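Local coordinates for uncharacterized protein (PDB 3NYM) that is of unknown function but folds as an all-helical protein and assembles as a dimer of two identical subunits, at residues F23-D27 with P28-E32; D102-K105 with T106-T110. All blocks are in the same frame, centred on the assembly; numbering follows the deposited sequence.

Interaction 1: F23-D27 with P28-E32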
loop_
_atom_site.group_PDB
_atom_site.type_symbol
_atom_site.label_atom_id
_atom_site.label_comp_id
_atom_site.label_asym_id
_atom_site.label_seq_id
_atom_site.Cartn_x
_atom_site.Cartn_y
_atom_site.Cartn_z
ATOM N N PHE A 23 24.759 -12.309 -4.510
ATOM C CA PHE A 23 24.969 -10.883 -4.253
ATOM C C PHE A 23 24.488 -10.437 -2.872
ATOM O O PHE A 23 23.648 -11.081 -2.251
ATOM C CB PHE A 23 24.371 -10.009 -5.365
ATOM C CG PHE A 23 22.905 -10.222 -5.587
ATOM C CD1 PHE A 23 21.966 -9.594 -4.785
ATOM C CD2 PHE A 23 22.458 -11.050 -6.608
ATOM C CE1 PHE A 23 20.613 -9.794 -4.991
ATOM C CE2 PHE A 23 21.099 -11.251 -6.818
ATOM C CZ PHE A 23 20.182 -10.623 -6.010
ATOM N N ASP A 24 25.054 -9.332 -2.403
ATOM C CA ASP A 24 24.812 -8.825 -1.055
ATOM C C ASP A 24 24.127 -7.474 -1.145
ATOM O O ASP A 24 24.781 -6.467 -1.398
ATOM C CB ASP A 24 26.143 -8.665 -0.309
ATOM C CG ASP A 24 25.967 -8.144 1.110
ATOM O OD1 ASP A 24 24.839 -7.758 1.484
ATOM O OD2 ASP A 24 26.963 -8.115 1.856
ATOM N N LEU A 25 22.816 -7.449 -0.932
ATOM C CA LEU A 25 22.040 -6.224 -1.124
ATOM C C LEU A 25 22.423 -5.124 -0.141
ATOM O O LEU A 25 22.123 -3.950 -0.373
ATOM C CB LEU A 25 20.529 -6.508 -1.051
ATOM C CG LEU A 25 19.962 -7.245 -2.270
ATOM C CD1 LEU A 25 18.518 -7.710 -2.041
ATOM C CD2 LEU A 25 20.072 -6.367 -3.513
ATOM N N THR A 26 23.083 -5.491 0.956
ATOM C CA THR A 26 23.492 -4.479 1.931
ATOM C C THR A 26 24.617 -3.605 1.398
ATOM O O THR A 26 24.897 -2.557 1.960
ATOM C CB THR A 26 23.902 -5.081 3.290
ATOM O OG1 THR A 26 25.089 -5.858 3.138
ATOM C CG2 THR A 26 22.791 -5.966 3.846
ATOM N N ASP A 27 25.246 -4.035 0.305
ATOM C CA ASP A 27 26.300 -3.251 -0.349
ATOM C C ASP A 27 25.698 -2.218 -1.312
ATOM O O ASP A 27 25.038 -2.577 -2.289
ATOM C CB ASP A 27 27.280 -4.173 -1.085
ATOM C CG ASP A 27 28.388 -3.408 -1.793
ATOM O OD1 ASP A 27 28.411 -2.162 -1.686
ATOM O OD2 ASP A 27 29.229 -4.051 -2.460
ATOM N N PRO A 28 25.919 -0.924 -1.027
ATOM C CA PRO A 28 25.370 0.175 -1.828
ATOM C C PRO A 28 25.649 0.049 -3.326
ATOM O O PRO A 28 24.797 0.430 -4.122
ATOM C CB PRO A 28 26.081 1.407 -1.264
ATOM C CG PRO A 28 26.387 1.042 0.144
ATOM C CD PRO A 28 26.664 -0.433 0.146
ATOM N N LYS A 29 26.813 -0.456 -3.710
ATOM C CA LYS A 29 27.145 -0.526 -5.133
ATOM C C LYS A 29 26.349 -1.621 -5.831
ATOM O O LYS A 29 26.320 -1.700 -7.061
ATOM C CB LYS A 29 28.648 -0.721 -5.364
ATOM C CG LYS A 29 29.172 -2.115 -5.067
ATOM C CD LYS A 29 30.608 -2.291 -5.588
ATOM C CE LYS A 29 31.342 -3.419 -4.862
ATOM N NZ LYS A 29 31.794 -3.002 -3.499
ATOM N N VAL A 30 25.716 -2.478 -5.045
ATOM C CA VAL A 30 24.828 -3.503 -5.579
ATOM C C VAL A 30 23.386 -3.000 -5.603
ATOM O O VAL A 30 22.727 -2.981 -6.645
ATOM C CB VAL A 30 24.899 -4.780 -4.726
ATOM C CG1 VAL A 30 23.866 -5.807 -5.198
ATOM C CG2 VAL A 30 26.313 -5.357 -4.770
ATOM N N SER A 31 22.909 -2.579 -4.435
ATOM C CA SER A 31 21.507 -2.213 -4.263
ATOM C C SER A 31 21.127 -0.834 -4.782
ATOM O O SER A 31 19.959 -0.587 -5.057
ATOM C CB SER A 31 21.083 -2.371 -2.803
ATOM O OG SER A 31 21.955 -1.658 -1.951
ATOM N N GLU A 32 22.091 0.069 -4.925
ATOM C CA GLU A 32 21.766 1.397 -5.438
ATOM C C GLU A 32 22.164 1.513 -6.892
ATOM O O GLU A 32 22.231 2.607 -7.439
ATOM C CB GLU A 32 22.476 2.481 -4.630
ATOM C CG GLU A 32 22.183 2.429 -3.149
ATOM C CD GLU A 32 22.908 3.517 -2.373
ATOM O OE1 GLU A 32 23.898 4.078 -2.898
ATOM O OE2 GLU A 32 22.484 3.809 -1.235
#

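Interaction 2: D102-K105 with T106-T110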
loop_
_atom_site.group_PDB
_atom_site.type_symbol
_atom_site.label_atom_id
_atom_site.label_comp_id
_atom_site.label_asym_id
_atom_site.label_seq_id
_atom_site.Cartn_x
_atom_site.Cartn_y
_atom_site.Cartn_z
ATOM N N ASP A 102 3.927 -1.732 -2.920
ATOM C CA ASP A 102 4.224 -2.031 -4.313
ATOM C C ASP A 102 5.727 -2.194 -4.541
ATOM O O ASP A 102 6.158 -3.041 -5.321
ATOM C CB ASP A 102 3.672 -0.963 -5.243
ATOM C CG ASP A 102 3.759 -1.379 -6.692
ATOM O OD1 ASP A 102 3.184 -2.437 -7.037
ATOM O OD2 ASP A 102 4.412 -0.666 -7.482
ATOM N N SER A 103 6.529 -1.377 -3.864
ATOM C CA SER A 103 7.976 -1.445 -4.021
ATOM C C SER A 103 8.545 -2.763 -3.532
ATOM O O SER A 103 9.357 -3.377 -4.207
ATOM C CB SER A 103 8.638 -0.293 -3.274
ATOM O OG SER A 103 8.292 0.921 -3.894
ATOM N N ILE A 104 8.123 -3.180 -2.346
ATOM C CA ILE A 104 8.511 -4.468 -1.806
ATOM C C ILE A 104 8.081 -5.584 -2.768
ATOM O O ILE A 104 8.867 -6.478 -3.091
ATOM C CB ILE A 104 7.888 -4.680 -0.415
ATOM C CG1 ILE A 104 8.438 -3.634 0.568
ATOM C CG2 ILE A 104 8.139 -6.100 0.073
ATOM C CD1 ILE A 104 7.904 -3.769 1.986
ATOM N N LYS A 105 6.841 -5.513 -3.245
ATOM C CA LYS A 105 6.358 -6.479 -4.229
ATOM C C LYS A 105 7.308 -6.566 -5.425
ATOM O O LYS A 105 7.684 -7.649 -5.848
ATOM C CB LYS A 105 4.950 -6.115 -4.716
ATOM C CG LYS A 105 4.388 -7.137 -5.681
ATOM C CD LYS A 105 3.140 -6.656 -6.391
ATOM C CE LYS A 105 2.622 -7.760 -7.313
ATOM N NZ LYS A 105 1.248 -7.506 -7.838
ATOM N N THR A 106 7.686 -5.415 -5.975
ATOM C CA THR A 106 8.560 -5.393 -7.139
ATOM C C THR A 106 9.909 -6.048 -6.864
ATOM O O THR A 106 10.411 -6.808 -7.689
ATOM C CB THR A 106 8.798 -3.960 -7.649
ATOM O OG1 THR A 106 7.548 -3.392 -8.051
ATOM C CG2 THR A 106 9.764 -3.970 -8.834
ATOM N N ASP A 107 10.508 -5.760 -5.713
ATOM C CA ASP A 107 11.811 -6.364 -5.412
ATOM C C ASP A 107 11.686 -7.878 -5.213
ATOM O O ASP A 107 12.565 -8.656 -5.623
ATOM C CB ASP A 107 12.451 -5.734 -4.181
ATOM C CG ASP A 107 12.991 -4.337 -4.446
ATOM O OD1 ASP A 107 12.985 -3.891 -5.613
ATOM O OD2 ASP A 107 13.425 -3.685 -3.476
ATOM N N ILE A 108 10.605 -8.303 -4.569
ATOM C CA ILE A 108 10.384 -9.733 -4.379
ATOM C C ILE A 108 10.293 -10.401 -5.743
ATOM O O ILE A 108 10.884 -11.452 -5.974
ATOM C CB ILE A 108 9.099 -10.005 -3.598
ATOM C CG1 ILE A 108 9.250 -9.532 -2.151
ATOM C CG2 ILE A 108 8.738 -11.489 -3.656
ATOM C CD1 ILE A 108 8.052 -9.845 -1.291
ATOM N N SER A 109 9.557 -9.769 -6.651
ATOM C CA SER A 109 9.417 -10.264 -8.012
ATOM C C SER A 109 10.784 -10.375 -8.688
ATOM O O SER A 109 11.041 -11.310 -9.452
ATOM C CB SER A 109 8.506 -9.318 -8.797
ATOM O OG SER A 109 8.643 -9.501 -10.189
ATOM N N THR A 110 11.671 -9.427 -8.398
ATOM C CA THR A 110 13.013 -9.449 -8.969
ATOM C C THR A 110 13.852 -10.617 -8.428
ATOM O O THR A 110 14.662 -11.213 -9.147
ATOM C CB THR A 110 13.737 -8.115 -8.717
ATOM O OG1 THR A 110 12.942 -7.043 -9.244
ATOM C CG2 THR A 110 15.089 -8.115 -9.389
#

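Interaction 1: F23-D27 with P28-E32
D27 O takes the N-H groups of both V30 and S31, so the chain turns at D27 from a type I beta turn, D24 to D27, straight into the short helix 28-31. The bond from S31 N to D27 O is 3.0 Å and nearly straight at 169°; that from V30 N to D27 O, 2.8 Å, is more bent and comes from above the carbonyl plane. The D27 side chain caps the same helix end. With CG anti to the backbone N (chi1 180°), its OD1 accepts from K29 N at 3.1 Å, well above the carboxylate plane, while OD2 offers its syn lone pair to K29 NZ at 3.0 Å in a salt bridge. K29 CG passes over the carboxylate face, and the bend at the last torsion brings NZ down to OD2. On the buried side, S31 OG donates to L25 O at 2.8 Å. F23 and L25 pack against W43; in the conformer described, V30 CG1 approaches both L25 CD2 and F23 CB loosely. Before the cap, D24 OD1 receives T26 N and T26 OG1 from one face of its carboxylate. An Asx turn nested in the type I turn, followed by an aspartate N-cap and proline at the first helical position, is a classic helix start.

Interaction 2: D102-K105 with T106-T110
T106 and D102 meet one turn apart within a continuous helix, part of the long helix 83-113, which runs between a loop of its own chain and the second subunit. The backbone bonds are regular i to i+4 pairs: T106 N to D102 O, D107 N to S103 O, I108 N to I104 O and S109 N to K105 O all measure 2.9 to 3.0 Å. D102 O is gripped twice, because T106 OG1 also donates to it at 3.1 Å. The hydroxyl stands beside its own backbone N (chi1 -62°), which points it back down the helix, and the two donors reach the carbonyl oxygen from opposite faces of its plane. I104 and I108 pack along another side of the helix, where I104 CG2 touches I108 CD1 at 4.0 Å and the two branched chains meet at a slant. I108 CG1 also lies beyond the oxygen of I104 and to one side of its carbonyl plane, 3.2 Å from I104 O. D107 is turned into the protein: OD1 accepts from I44 N, and OD2 from Y47 OH and the backbone N of the dimethylated lysine at position 45, so several donors hold this buried carboxylate and would probably stabilise its charge. S103 OG turns back to L99 O. K105, I108 and S109 pack on M91 of the second subunit, and D102 on S98 of that subunit. The pattern is that of a long helix packed on two sides, against a loop of its own chain and against the second subunit, with a threonine hydroxyl bonded back to the carbonyl four residues earlier and a buried aspartate pinning the loop that packs beside it.

Overall arrangement
Interaction 1 starts a short helix farther from the centre of the chain (about 16 Å, against about 8 Å for interaction 2, centre to centre), whereas interaction 2 lies inside the longest helix; their centres are about 16 Å apart and their nearest atoms about 6 Å, without touching. The loop carrying W43 and Y47 links them: W43 packs on F23 and L25 of interaction 1 and on D107 and T110 of interaction 2, and Y47 meets L25 and D107. Their aspartates differ accordingly. D27, partly exposed, caps a helix and pairs with a lysine, while buried D107 receives donors from the loop. Interaction 2 alone meets the second subunit.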